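Local coordinates for protein AlyQ (Persicobacter sp. CCB-QB2, PDB 7D2A) that binds alginate-derived uronic acid sugars through a calcium-containing family 32 carbohydrate-binding module, at residues E25-G30 with I45-G50; I111-F116 with T127-F132; F72-G77 with E99-T104; G30-R35 with K59-N64. One frame throughout, in Å; residues are numbered along the deposited sequence. Where two conformers were deposited one is given.

Overall arrangement
In this beta-sandwich module the calcium ion and the sugar pocket lie at the same end, and the four contacts run from that end into the core. Interactions 1, 2 and 4 all supply calcium ligands, and their centres stand about 8 Å (1 and 2), 10 Å (2 and 4) and 12 Å (1 and 4) apart. Interaction 4 also holds the bound sugar through R35. Interaction 2 sits about 1 Å from the centre of the chain and joins the two sheets; interaction 3, about 8 Å from it between centres, joins them again farther along. Interactions 3 and 4 lie about 17 Å apart between centres, yet touch through Y101 and W62.

Interaction 1. Residues E25-G30 with I45-G50. With CA (calcium ion), chain C.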
loop_
_atom_site.group_PDB
_atom_site.type_symbol
_atom_site.label_atom_id
_atom_site.label_comp_id
_atom_site.label_asym_id
_atom_site.label_seq_id
_atom_site.Cartn_x
_atom_site.Cartn_y
_atom_site.Cartn_z
ATOM N N GLU A 25 4.300 -5.978 -8.262
ATOM C CA GLU A 25 5.731 -5.599 -8.145
ATOM C C GLU A 25 5.993 -4.226 -8.757
ATOM O O GLU A 25 7.021 -3.666 -8.463
ATOM C CB GLU A 25 6.630 -6.639 -8.822
ATOM C CG GLU A 25 6.756 -6.493 -10.330
ATOM C CD GLU A 25 7.476 -7.651 -11.017
ATOM O OE1 GLU A 25 8.562 -8.107 -10.519
ATOM O OE2 GLU A 25 6.926 -8.141 -11.969
ATOM N N ASN A 26 5.064 -3.689 -9.533
ATOM C CA ASN A 26 5.262 -2.329 -10.056
ATOM C C ASN A 26 5.278 -1.286 -8.923
ATOM O O ASN A 26 5.648 -0.120 -9.136
ATOM C CB ASN A 26 4.199 -1.959 -11.073
ATOM C CG ASN A 26 4.375 -2.693 -12.385
ATOM O OD1 ASN A 26 5.370 -3.401 -12.630
ATOM N ND2 ASN A 26 3.381 -2.520 -13.225
ATOM N N THR A 27 4.779 -1.634 -7.745
ATOM C CA THR A 27 4.770 -0.695 -6.598
ATOM C C THR A 27 6.136 -0.550 -5.957
ATOM O O THR A 27 6.284 0.329 -5.112
ATOM C CB THR A 27 3.757 -1.118 -5.532
ATOM O OG1 THR A 27 4.069 -2.429 -5.061
ATOM C CG2 THR A 27 2.354 -1.126 -6.075
ATOM N N ILE A 28 7.122 -1.364 -6.333
ATOM C CA ILE A 28 8.452 -1.304 -5.653
ATOM C C ILE A 28 9.556 -1.136 -6.691
ATOM O O ILE A 28 10.723 -1.486 -6.363
ATOM C CB ILE A 28 8.668 -2.487 -4.702
ATOM C CG1 ILE A 28 8.663 -3.821 -5.423
ATOM C CG2 ILE A 28 7.629 -2.477 -3.589
ATOM C CD1 ILE A 28 9.262 -4.938 -4.548
ATOM N N ASP A 29 9.220 -0.594 -7.839
ATOM C CA ASP A 29 10.258 -0.429 -8.887
ATOM C C ASP A 29 10.843 0.986 -8.855
ATOM O O ASP A 29 11.754 1.264 -9.667
ATOM C CB ASP A 29 9.722 -0.821 -10.261
ATOM C CG ASP A 29 8.603 0.054 -10.801
ATOM O OD1 ASP A 29 8.189 1.035 -10.112
ATOM O OD2 ASP A 29 8.210 -0.230 -11.955
ATOM N N GLY A 30 10.396 1.887 -7.965
ATOM C CA GLY A 30 10.935 3.245 -7.904
ATOM C C GLY A 30 10.356 4.154 -8.963
ATOM O O GLY A 30 10.809 5.248 -9.097
ATOM N N ILE A 45 -3.202 -5.626 -1.665
ATOM C CA ILE A 45 -1.809 -5.886 -2.053
ATOM C C ILE A 45 -0.998 -6.088 -0.781
ATOM O O ILE A 45 -1.194 -5.320 0.202
ATOM C CB ILE A 45 -1.259 -4.758 -2.939
ATOM C CG1 ILE A 45 0.154 -5.061 -3.414
ATOM C CG2 ILE A 45 -1.427 -3.348 -2.302
ATOM C CD1 ILE A 45 0.554 -4.165 -4.598
ATOM N N THR A 46 -0.168 -7.084 -0.751
ATOM C CA THR A 46 0.550 -7.514 0.465
ATOM C C THR A 46 2.043 -7.459 0.232
ATOM O O THR A 46 2.569 -8.148 -0.680
ATOM C CB THR A 46 0.128 -8.914 0.935
ATOM O OG1 THR A 46 -1.304 -8.957 0.937
ATOM C CG2 THR A 46 0.684 -9.185 2.317
ATOM N N PHE A 47 2.749 -6.703 1.062
ATOM C CA PHE A 47 4.202 -6.478 1.015
ATOM C C PHE A 47 4.872 -7.322 2.071
ATOM O O PHE A 47 4.401 -7.337 3.220
ATOM C CB PHE A 47 4.511 -5.006 1.263
ATOM C CG PHE A 47 3.781 -4.154 0.290
ATOM C CD1 PHE A 47 4.283 -3.942 -0.993
ATOM C CD2 PHE A 47 2.543 -3.641 0.596
ATOM C CE1 PHE A 47 3.535 -3.211 -1.898
ATOM C CE2 PHE A 47 1.805 -2.907 -0.327
ATOM C CZ PHE A 47 2.307 -2.726 -1.575
ATOM N N ASP A 48 5.932 -8.037 1.694
ATOM C CA ASP A 48 6.685 -8.935 2.587
ATOM C C ASP A 48 8.039 -8.279 2.882
ATOM O O ASP A 48 8.811 -8.075 1.920
ATOM C CB ASP A 48 6.830 -10.288 1.913
ATOM C CG ASP A 48 7.499 -11.357 2.736
ATOM O OD1 ASP A 48 7.919 -11.083 3.889
ATOM O OD2 ASP A 48 7.523 -12.481 2.220
ATOM N N LEU A 49 8.357 -8.111 4.167
ATOM C CA LEU A 49 9.665 -7.558 4.570
ATOM C C LEU A 49 10.705 -8.662 4.720
ATOM O O LEU A 49 11.923 -8.305 4.963
ATOM C CB LEU A 49 9.542 -6.756 5.860
ATOM C CG LEU A 49 8.556 -5.592 5.827
ATOM C CD1 LEU A 49 8.584 -4.820 7.157
ATOM C CD2 LEU A 49 8.811 -4.643 4.659
ATOM N N GLY A 50 10.262 -9.926 4.694
ATOM C CA GLY A 50 11.185 -11.084 4.748
ATOM C C GLY A 50 11.337 -11.587 6.177
ATOM O O GLY A 50 11.611 -12.760 6.365
HETATM CA CA CA C . 5.914 1.970 -9.806
#
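T27, on the 3-10 turn of 25-30, comes over strand 45-49 with its CA 9.5 Å from that of I45, the closest pair of CA atoms, and the space between is bridged by side chains. The methyl CG2 of T27 meets CD1 of I45 tip to tip at 3.8 Å. Its hydroxyl turns to F47 instead: with OG1 set between the backbone N and the carbonyl carbon (chi1 59°), the oxygen lies at the edge of the ring, in its plane, 3.3 Å from CE1. The hydrogen bond of this hydroxyl goes to the backbone O of P24; its approach to F47 is only a contact. I28 adds a looser touch, CG2 standing 4.5 Å from F47 CD1. This is the jelly-roll beta-sandwich of F5/8 type C domains, in which the loop between strands 13-16 and 36-39 closes over one end of the core and carries part of the calcium site. From this loop the backbone O of N26 binds calcium at 2.2 Å and D29 OD1 binds it at 2.5 Å. V14 and V129 pack beside F47 within the core. Farther along the strand, D48 OD1 accepts from G50 N at 2.7 Å, an Asx turn where the chain bends, and the same carboxylate forms a salt bridge with R109.

Interaction 2. Residues I111-F116 with T127-F132. With CA (calcium ion), chain C.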
loop_
_atom_site.group_PDB
_atom_site.type_symbol
_atom_site.label_atom_id
_atom_site.label_comp_id
_atom_site.label_asym_id
_atom_site.label_seq_id
_atom_site.Cartn_x
_atom_site.Cartn_y
_atom_site.Cartn_z
ATOM N N ILE A 111 2.691 -6.347 5.437
ATOM C CA ILE A 111 1.886 -5.113 5.390
ATOM C C ILE A 111 0.951 -5.235 4.212
ATOM O O ILE A 111 1.431 -5.474 3.097
ATOM C CB ILE A 111 2.775 -3.868 5.254
ATOM C CG1 ILE A 111 3.669 -3.611 6.467
ATOM C CG2 ILE A 111 1.875 -2.678 5.002
ATOM C CD1 ILE A 111 4.843 -4.475 6.683
ATOM N N ARG A 112 -0.343 -5.148 4.476
ATOM C CA ARG A 112 -1.353 -5.264 3.421
ATOM C C ARG A 112 -2.087 -3.946 3.286
ATOM O O ARG A 112 -2.613 -3.429 4.292
ATOM C CB ARG A 112 -2.336 -6.385 3.772
ATOM C CG ARG A 112 -3.482 -6.540 2.781
ATOM C CD ARG A 112 -4.255 -7.794 3.107
ATOM N NE ARG A 112 -3.527 -8.978 2.766
ATOM C CZ ARG A 112 -3.968 -10.224 2.952
ATOM N NH1 ARG A 112 -5.147 -10.425 3.519
ATOM N NH2 ARG A 112 -3.200 -11.250 2.599
ATOM N N ILE A 113 -2.231 -3.430 2.063
ATOM C CA ILE A 113 -3.100 -2.295 1.753
ATOM C C ILE A 113 -4.354 -2.830 1.097
ATOM O O ILE A 113 -4.229 -3.461 0.076
ATOM C CB ILE A 113 -2.407 -1.237 0.867
ATOM C CG1 ILE A 113 -1.163 -0.699 1.569
ATOM C CG2 ILE A 113 -3.409 -0.189 0.487
ATOM C CD1 ILE A 113 -0.366 0.261 0.728
ATOM N N THR A 114 -5.499 -2.561 1.701
ATOM C CA THR A 114 -6.814 -2.929 1.144
ATOM C C THR A 114 -7.426 -1.665 0.579
ATOM O O THR A 114 -7.454 -0.650 1.255
ATOM C CB THR A 114 -7.720 -3.604 2.186
ATOM O OG1 THR A 114 -7.089 -4.768 2.703
ATOM C CG2 THR A 114 -9.043 -3.953 1.557
ATOM N N GLY A 115 -7.856 -1.715 -0.692
ATOM C CA GLY A 115 -8.468 -0.560 -1.336
ATOM C C GLY A 115 -9.964 -0.670 -1.451
ATOM O O GLY A 115 -10.457 -1.834 -1.638
ATOM N N PHE A 116 -10.627 0.489 -1.407
ATOM C CA PHE A 116 -12.115 0.587 -1.425
ATOM C C PHE A 116 -12.572 1.374 -2.631
ATOM O O PHE A 116 -13.659 1.973 -2.591
ATOM C CB PHE A 116 -12.634 1.127 -0.098
ATOM C CG PHE A 116 -12.188 0.254 1.037
ATOM C CD1 PHE A 116 -12.649 -1.040 1.122
ATOM C CD2 PHE A 116 -11.277 0.705 1.972
ATOM C CE1 PHE A 116 -12.211 -1.881 2.132
ATOM C CE2 PHE A 116 -10.838 -0.134 2.983
ATOM C CZ PHE A 116 -11.306 -1.435 3.055
ATOM N N THR A 127 1.062 3.525 -7.447
ATOM C CA THR A 127 2.293 3.549 -8.252
ATOM C C THR A 127 3.531 3.143 -7.457
ATOM O O THR A 127 4.446 2.519 -8.041
ATOM C CB THR A 127 2.472 4.931 -8.885
ATOM O OG1 THR A 127 2.602 5.864 -7.820
ATOM C CG2 THR A 127 1.326 5.310 -9.786
ATOM N N GLU A 128 3.599 3.440 -6.173
ATOM C CA GLU A 128 4.794 3.155 -5.348
ATOM C C GLU A 128 4.352 2.913 -3.923
ATOM O O GLU A 128 3.441 3.678 -3.472
ATOM C CB GLU A 128 5.781 4.320 -5.433
ATOM C CG GLU A 128 6.539 4.393 -6.756
ATOM C CD GLU A 128 7.457 3.197 -6.958
ATOM O OE1 GLU A 128 8.433 3.083 -6.153
ATOM O OE2 GLU A 128 7.269 2.372 -7.908
ATOM N N VAL A 129 5.021 2.011 -3.223
ATOM C CA VAL A 129 4.876 1.857 -1.759
ATOM C C VAL A 129 6.250 1.761 -1.141
ATOM O O VAL A 129 7.127 1.070 -1.733
ATOM C CB VAL A 129 4.015 0.630 -1.431
ATOM C CG1 VAL A 129 4.018 0.328 0.080
ATOM C CG2 VAL A 129 2.593 0.814 -1.871
ATOM N N ALA A 130 6.390 2.308 0.048
ATOM C CA ALA A 130 7.614 2.176 0.847
ATOM C C ALA A 130 7.219 2.039 2.311
ATOM O O ALA A 130 6.193 2.571 2.735
ATOM C CB ALA A 130 8.553 3.304 0.556
ATOM N N ILE A 131 7.998 1.336 3.095
ATOM C CA ILE A 131 7.612 0.909 4.457
ATOM C C ILE A 131 8.802 1.244 5.314
ATOM O O ILE A 131 9.960 0.762 4.961
ATOM C CB ILE A 131 7.264 -0.586 4.507
ATOM C CG1 ILE A 131 6.063 -0.851 3.593
ATOM C CG2 ILE A 131 7.029 -1.043 5.931
ATOM C CD1 ILE A 131 5.698 -2.295 3.438
ATOM N N PHE A 132 8.534 1.924 6.459
ATOM C CA PHE A 132 9.545 2.595 7.292
ATOM C C PHE A 132 9.400 2.286 8.770
ATOM O O PHE A 132 8.299 2.034 9.311
ATOM C CB PHE A 132 9.419 4.107 7.116
ATOM C CG PHE A 132 9.643 4.577 5.710
ATOM C CD1 PHE A 132 8.617 4.456 4.796
ATOM C CD2 PHE A 132 10.849 5.101 5.308
ATOM C CE1 PHE A 132 8.769 4.925 3.504
ATOM C CE2 PHE A 132 11.016 5.530 3.983
ATOM C CZ PHE A 132 9.979 5.431 3.105
HETATM CA CA CA C . 5.914 1.970 -9.806
#
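I131 and I111 bury the most surface here, and they meet tip to tip across the interior. The methyl CD1 of I131 lies along I111 from its CB, 3.8 Å away, to its CD1 at 4.0 Å, and CD1 of I111 in turn comes within 4.1 Å of CG2 of I131. In I131 the CG1 branch lies anti to the carbonyl carbon (chi1 -62°), and its extended run to CD1 (chi2 174°) carries the methyl across. Two residues on from I111, I113 CD1 meets V129 CG2 tip to tip, 4.0 Å away. These pairs are the facing layers of a beta-sandwich, strand 110-118 in one sheet and strand 123-133 in the other, with backbones 8.4 Å apart at the CA atoms of I111 and I131. F47 lies against both V129 and I131, while I111 also packs on V58 and I74. At the start of 127-132 the strand takes up a classic beta bulge, T127 and E128 both facing A61. Here the backbone O of T127 and the carboxylate OE2 of E128 both bind calcium, each at 2.4 Å, beside D29 and N31 of the neighbouring loop.

Interaction 3. Residues F72-G77 with E99-T104; sequences FSISLG and ESYSFT
Y101 meets two side chains of strand 72-77, I74 at its CB and F72 over its ring. The CB rests against CD1 of I74 at 3.9 Å, I74 lying across the tyrosine. Beyond CG the ring receives F72: CZ of that residue stands 3.3 Å above the plane over the ring centre, and lies 3.5 Å from Y101 CZ. This is an edge-to-face pair, tilted, with the planes at 50° and the centroids 4.5 Å apart. The opposite face is covered near its rim by the backbone O of E99. At the tip, OH gives a hydrogen bond to E99 OE2 (2.7 Å), which it meets from above the carboxylate plane, and it is also hydrogen-bonded to W62 NE1. A leucine in place of Y101 would probably leave F72 CZ without its aromatic face and strip E99 and W62 of their shared hydroxyl partner. Farther along, L76 and F103 reach in from their own sheets to meet, L76 CD2 packing on F103 CE1 at 3.8 Å. The strands cross at -50°, their axes 9.9 Å apart, as opposed layers of the sandwich: 72-77 lies between 110-118 and 84-90 in one sheet, and 99-103 pairs with 52-62 in the other.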
loop_
_atom_site.group_PDB
_atom_site.type_symbol
_atom_site.label_atom_id
_atom_site.label_comp_id
_atom_site.label_asym_id
_atom_site.label_seq_id
_atom_site.Cartn_x
_atom_site.Cartn_y
_atom_site.Cartn_z
ATOM N N PHE A 72 -8.805 3.382 1.642
ATOM C CA PHE A 72 -7.925 2.232 1.926
ATOM C C PHE A 72 -7.802 2.000 3.428
ATOM O O PHE A 72 -8.203 2.807 4.239
ATOM C CB PHE A 72 -6.535 2.458 1.313
ATOM C CG PHE A 72 -5.744 3.509 2.024
ATOM C CD1 PHE A 72 -5.910 4.857 1.739
ATOM C CD2 PHE A 72 -4.837 3.154 3.014
ATOM C CE1 PHE A 72 -5.192 5.834 2.416
ATOM C CE2 PHE A 72 -4.156 4.126 3.717
ATOM C CZ PHE A 72 -4.348 5.461 3.444
ATOM N N SER A 73 -7.270 0.851 3.768
ATOM C CA SER A 73 -6.879 0.507 5.132
ATOM C C SER A 73 -5.559 -0.242 5.027
ATOM O O SER A 73 -5.263 -0.868 3.982
ATOM C CB SER A 73 -7.951 -0.202 5.870
ATOM O OG SER A 73 -8.193 -1.442 5.314
ATOM N N ILE A 74 -4.792 -0.180 6.099
ATOM C CA ILE A 74 -3.505 -0.890 6.224
ATOM C C ILE A 74 -3.646 -1.897 7.356
ATOM O O ILE A 74 -4.056 -1.480 8.479
ATOM C CB ILE A 74 -2.361 0.108 6.464
ATOM C CG1 ILE A 74 -2.324 1.215 5.396
ATOM C CG2 ILE A 74 -1.030 -0.618 6.603
ATOM C CD1 ILE A 74 -1.313 2.299 5.669
ATOM N N SER A 75 -3.234 -3.103 7.107
ATOM C CA SER A 75 -3.207 -4.167 8.138
ATOM C C SER A 75 -1.839 -4.796 8.143
ATOM O O SER A 75 -1.125 -4.797 7.120
ATOM C CB SER A 75 -4.314 -5.170 7.955
ATOM O OG SER A 75 -4.260 -5.867 6.705
ATOM N N LEU A 76 -1.406 -5.279 9.284
ATOM C CA LEU A 76 -0.072 -5.893 9.324
ATOM C C LEU A 76 -0.007 -7.028 10.335
ATOM O O LEU A 76 -0.943 -7.284 11.114
ATOM C CB LEU A 76 0.982 -4.813 9.563
ATOM C CG LEU A 76 0.743 -3.846 10.720
ATOM C CD1 LEU A 76 0.660 -4.580 12.032
ATOM C CD2 LEU A 76 1.851 -2.780 10.767
ATOM N N GLY A 77 1.110 -7.714 10.301
ATOM C CA GLY A 77 1.344 -8.770 11.293
ATOM C C GLY A 77 2.268 -9.825 10.741
ATOM O O GLY A 77 2.984 -9.550 9.792
ATOM N N GLU A 99 2.807 9.489 -0.212
ATOM C CA GLU A 99 2.060 10.101 0.909
ATOM C C GLU A 99 2.222 9.201 2.121
ATOM O O GLU A 99 2.003 8.001 2.012
ATOM C CB GLU A 99 0.606 10.255 0.477
ATOM C CG GLU A 99 -0.283 10.921 1.503
ATOM C CD GLU A 99 -1.537 11.450 0.804
ATOM O OE1 GLU A 99 -1.416 12.441 0.027
ATOM O OE2 GLU A 99 -2.618 10.890 1.026
ATOM N N SER A 100 2.517 9.781 3.271
ATOM C CA SER A 100 2.834 9.016 4.508
ATOM C C SER A 100 1.598 8.751 5.379
ATOM O O SER A 100 0.783 9.664 5.639
ATOM C CB SER A 100 3.894 9.711 5.289
ATOM O OG SER A 100 5.052 9.822 4.495
ATOM N N TYR A 101 1.456 7.509 5.763
ATOM C CA TYR A 101 0.395 7.041 6.709
ATOM C C TYR A 101 1.146 6.412 7.874
ATOM O O TYR A 101 1.722 5.321 7.791
ATOM C CB TYR A 101 -0.542 6.075 6.003
ATOM C CG TYR A 101 -1.047 6.605 4.689
ATOM C CD1 TYR A 101 -1.754 7.783 4.663
ATOM C CD2 TYR A 101 -0.700 5.993 3.503
ATOM C CE1 TYR A 101 -2.180 8.334 3.470
ATOM C CE2 TYR A 101 -1.155 6.518 2.295
ATOM C CZ TYR A 101 -1.892 7.696 2.283
ATOM O OH TYR A 101 -2.284 8.242 1.073
ATOM N N SER A 102 1.140 7.144 8.983
ATOM C CA SER A 102 1.900 6.848 10.216
ATOM C C SER A 102 0.937 6.246 11.242
ATOM O O SER A 102 -0.281 6.530 11.175
ATOM C CB SER A 102 2.546 8.119 10.787
ATOM O OG SER A 102 3.582 8.590 9.932
ATOM N N PHE A 103 1.460 5.418 12.141
ATOM C CA PHE A 103 0.661 4.759 13.192
ATOM C C PHE A 103 1.613 4.352 14.288
ATOM O O PHE A 103 2.828 4.227 14.109
ATOM C CB PHE A 103 -0.120 3.573 12.619
ATOM C CG PHE A 103 0.640 2.674 11.681
ATOM C CD1 PHE A 103 1.500 1.695 12.148
ATOM C CD2 PHE A 103 0.621 2.934 10.322
ATOM C CE1 PHE A 103 2.260 0.938 11.278
ATOM C CE2 PHE A 103 1.352 2.156 9.429
ATOM C CZ PHE A 103 2.172 1.157 9.910
ATOM N N THR A 104 1.065 4.067 15.465
ATOM C CA THR A 104 1.880 3.598 16.600
ATOM C C THR A 104 2.736 2.398 16.213
ATOM O O THR A 104 2.233 1.464 15.586
ATOM C CB THR A 104 0.972 3.260 17.803
ATOM O OG1 THR A 104 0.177 4.406 18.033
ATOM C CG2 THR A 104 1.760 2.863 19.026
#

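Interaction 4. Residues G30-R35 with K59-N64; sequences GNLSTR and KAAWYN. With CA (calcium ion), chain C; MAW (4-deoxy-alpha-L-erythro-hex-4-enopyranuronic acid), chain B.
R35 lies flat on the ring of Y63 at the sugar-binding end of the CBM32 beta-sandwich, where a calcium-binding loop runs beside the end of strand 52-62. The stacking is both cation-pi and CH-pi. The guanidinium lies over one face with the planes 26° apart, and CZ of R35 is 4.3 Å from the ring centroid of Y63; CD of R35 sits over the same face, 3.8 Å from that centroid. The arginine chain, extended from CG to NE, passes obliquely over the ring, CD first and then the guanidinium, and CG of Y63, anti to the backbone N (chi1 179°), carries the ring out beside it. With an alanine in place of Y63, the guanidinium would probably lose its flat support and be freer to turn from the sugar.

The apolar contact is that of L32, whose CD2 touches the CB of A61 at 3.6 Å.

Polar and metal bonds fix the loop. N31 OD1 accepts from both the OG and the backbone N of S33, which reach it from the same face of its carbonyl plane; the second bond makes an Asx turn, within a type I beta turn from N31 to T34. Calcium is gripped by the backbone O of N31 and by T34 through both its backbone O and OG1, the last at 2.4 Å, alongside D29 and E128. A second-shell hydrogen bond between R35 NE and S37 OG steadies the arginine.

D20, R68, N121 and S125 also bond to the unsaturated uronic acid. Y63 CD2 makes a close approach to its carboxylate, 3.5 Å from O6B, and R35 NH2 donates to its O3 at 2.8 Å, nearly straight at 175°, in the plane of the guanidinium.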
loop_
_atom_site.group_PDB
_atom_site.type_symbol
_atom_site.label_atom_id
_atom_site.label_comp_id
_atom_site.label_asym_id
_atom_site.label_seq_id
_atom_site.Cartn_x
_atom_site.Cartn_y
_atom_site.Cartn_z
ATOM N N GLY A 30 10.396 1.887 -7.965
ATOM C CA GLY A 30 10.935 3.245 -7.904
ATOM C C GLY A 30 10.356 4.154 -8.963
ATOM O O GLY A 30 10.809 5.248 -9.097
ATOM N N ASN A 31 9.402 3.681 -9.758
ATOM C CA ASN A 31 8.879 4.443 -10.919
ATOM C C ASN A 31 7.436 4.875 -10.652
ATOM O O ASN A 31 6.528 3.984 -10.609
ATOM C CB ASN A 31 8.970 3.574 -12.156
ATOM C CG ASN A 31 8.838 4.356 -13.426
ATOM O OD1 ASN A 31 8.259 5.444 -13.436
ATOM N ND2 ASN A 31 9.371 3.766 -14.499
ATOM N N LEU A 32 7.193 6.190 -10.645
ATOM C CA LEU A 32 5.819 6.705 -10.454
ATOM C C LEU A 32 4.985 6.483 -11.715
ATOM O O LEU A 32 3.768 6.689 -11.622
ATOM C CB LEU A 32 5.833 8.172 -10.034
ATOM C CG LEU A 32 6.444 8.447 -8.653
ATOM C CD1 LEU A 32 6.762 9.900 -8.501
ATOM C CD2 LEU A 32 5.487 8.022 -7.557
ATOM N N SER A 33 5.557 6.059 -12.845
ATOM C CA SER A 33 4.778 5.841 -14.092
ATOM C C SER A 33 4.301 4.395 -14.217
ATOM O O SER A 33 3.614 4.092 -15.228
ATOM C CB SER A 33 5.571 6.243 -15.320
ATOM O OG SER A 33 6.544 5.276 -15.641
ATOM N N THR A 34 4.645 3.527 -13.258
ATOM C CA THR A 34 4.193 2.117 -13.290
ATOM C C THR A 34 3.375 1.856 -12.048
ATOM O O THR A 34 3.720 2.416 -10.969
ATOM C CB THR A 34 5.372 1.167 -13.365
ATOM O OG1 THR A 34 6.065 1.306 -12.134
ATOM C CG2 THR A 34 6.243 1.428 -14.575
ATOM N N ARG A 35 2.339 1.043 -12.166
ATOM C CA ARG A 35 1.355 0.873 -11.086
ATOM C C ARG A 35 0.966 -0.591 -10.935
ATOM O O ARG A 35 1.109 -1.402 -11.874
ATOM C CB ARG A 35 0.072 1.668 -11.347
ATOM C CG ARG A 35 -0.744 1.173 -12.523
ATOM C CD ARG A 35 -1.875 2.112 -12.857
ATOM N NE ARG A 35 -2.710 1.610 -13.937
ATOM C CZ ARG A 35 -2.567 1.928 -15.230
ATOM N NH1 ARG A 35 -1.590 2.737 -15.641
ATOM N NH2 ARG A 35 -3.433 1.456 -16.115
ATOM N N LYS A 59 4.240 4.537 3.274
ATOM C CA LYS A 59 4.000 5.583 2.265
ATOM C C LYS A 59 3.466 4.918 1.005
ATOM O O LYS A 59 3.941 3.850 0.560
ATOM C CB LYS A 59 5.258 6.371 1.902
ATOM C CG LYS A 59 5.985 7.039 3.054
ATOM C CD LYS A 59 7.166 7.891 2.584
ATOM C CE LYS A 59 7.848 8.593 3.733
ATOM N NZ LYS A 59 8.597 9.764 3.236
ATOM N N ALA A 60 2.450 5.541 0.426
ATOM C CA ALA A 60 1.914 5.097 -0.884
ATOM C C ALA A 60 1.738 6.299 -1.790
ATOM O O ALA A 60 1.274 7.371 -1.343
ATOM C CB ALA A 60 0.623 4.325 -0.752
ATOM N N ALA A 61 2.141 6.107 -3.027
ATOM C CA ALA A 61 1.859 7.031 -4.143
ATOM C C ALA A 61 0.725 6.445 -4.949
ATOM O O ALA A 61 0.774 5.270 -5.349
ATOM C CB ALA A 61 3.102 7.260 -4.975
ATOM N N TRP A 62 -0.267 7.272 -5.226
ATOM C CA TRP A 62 -1.518 6.857 -5.881
ATOM C C TRP A 62 -1.548 7.246 -7.355
ATOM O O TRP A 62 -1.097 8.334 -7.724
ATOM C CB TRP A 62 -2.686 7.471 -5.138
ATOM C CG TRP A 62 -2.792 6.954 -3.744
ATOM C CD1 TRP A 62 -2.255 7.537 -2.637
ATOM C CD2 TRP A 62 -3.486 5.783 -3.310
ATOM N NE1 TRP A 62 -2.496 6.758 -1.541
ATOM C CE2 TRP A 62 -3.276 5.686 -1.907
ATOM C CE3 TRP A 62 -4.229 4.796 -3.973
ATOM C CZ2 TRP A 62 -3.827 4.626 -1.173
ATOM C CZ3 TRP A 62 -4.741 3.750 -3.248
ATOM C CH2 TRP A 62 -4.526 3.664 -1.866
ATOM N N TYR A 63 -2.053 6.331 -8.165
ATOM C CA TYR A 63 -2.251 6.620 -9.610
ATOM C C TYR A 63 -3.273 7.739 -9.723
ATOM O O TYR A 63 -4.305 7.666 -9.048
ATOM C CB TYR A 63 -2.782 5.384 -10.319
ATOM C CG TYR A 63 -3.055 5.537 -11.791
ATOM C CD1 TYR A 63 -2.032 5.815 -12.682
ATOM C CD2 TYR A 63 -4.337 5.356 -12.270
ATOM C CE1 TYR A 63 -2.278 5.887 -14.038
ATOM C CE2 TYR A 63 -4.585 5.411 -13.632
ATOM C CZ TYR A 63 -3.562 5.695 -14.501
ATOM O OH TYR A 63 -3.873 5.776 -15.837
ATOM N N ASN A 64 -2.990 8.761 -10.526
ATOM C CA ASN A 64 -3.896 9.928 -10.647
ATOM C C ASN A 64 -4.111 10.530 -9.255
ATOM O O ASN A 64 -5.220 11.013 -8.922
ATOM C CB ASN A 64 -5.206 9.562 -11.337
ATOM C CG ASN A 64 -5.048 9.312 -12.818
ATOM O OD1 ASN A 64 -4.043 9.692 -13.402
ATOM N ND2 ASN A 64 -6.034 8.671 -13.408
HETATM CA CA CA C . 5.914 1.970 -9.806
HETATM C C1 MAW B . -8.745 1.439 -15.714
HETATM C C2 MAW B . -7.501 0.776 -16.154
HETATM O O2 MAW B . -6.584 1.660 -16.860
HETATM C C3 MAW B . -6.835 0.212 -14.869
HETATM O O3 MAW B . -5.492 -0.164 -15.111
HETATM C C4 MAW B . -6.907 1.273 -13.760
HETATM C C5 MAW B . -7.594 2.384 -13.863
HETATM O O5 MAW B . -8.399 2.661 -15.041
HETATM C C6 MAW B . -7.687 3.391 -12.846
HETATM O O6A MAW B . -8.443 4.387 -13.076
HETATM O O6B MAW B . -7.073 3.267 -11.719
#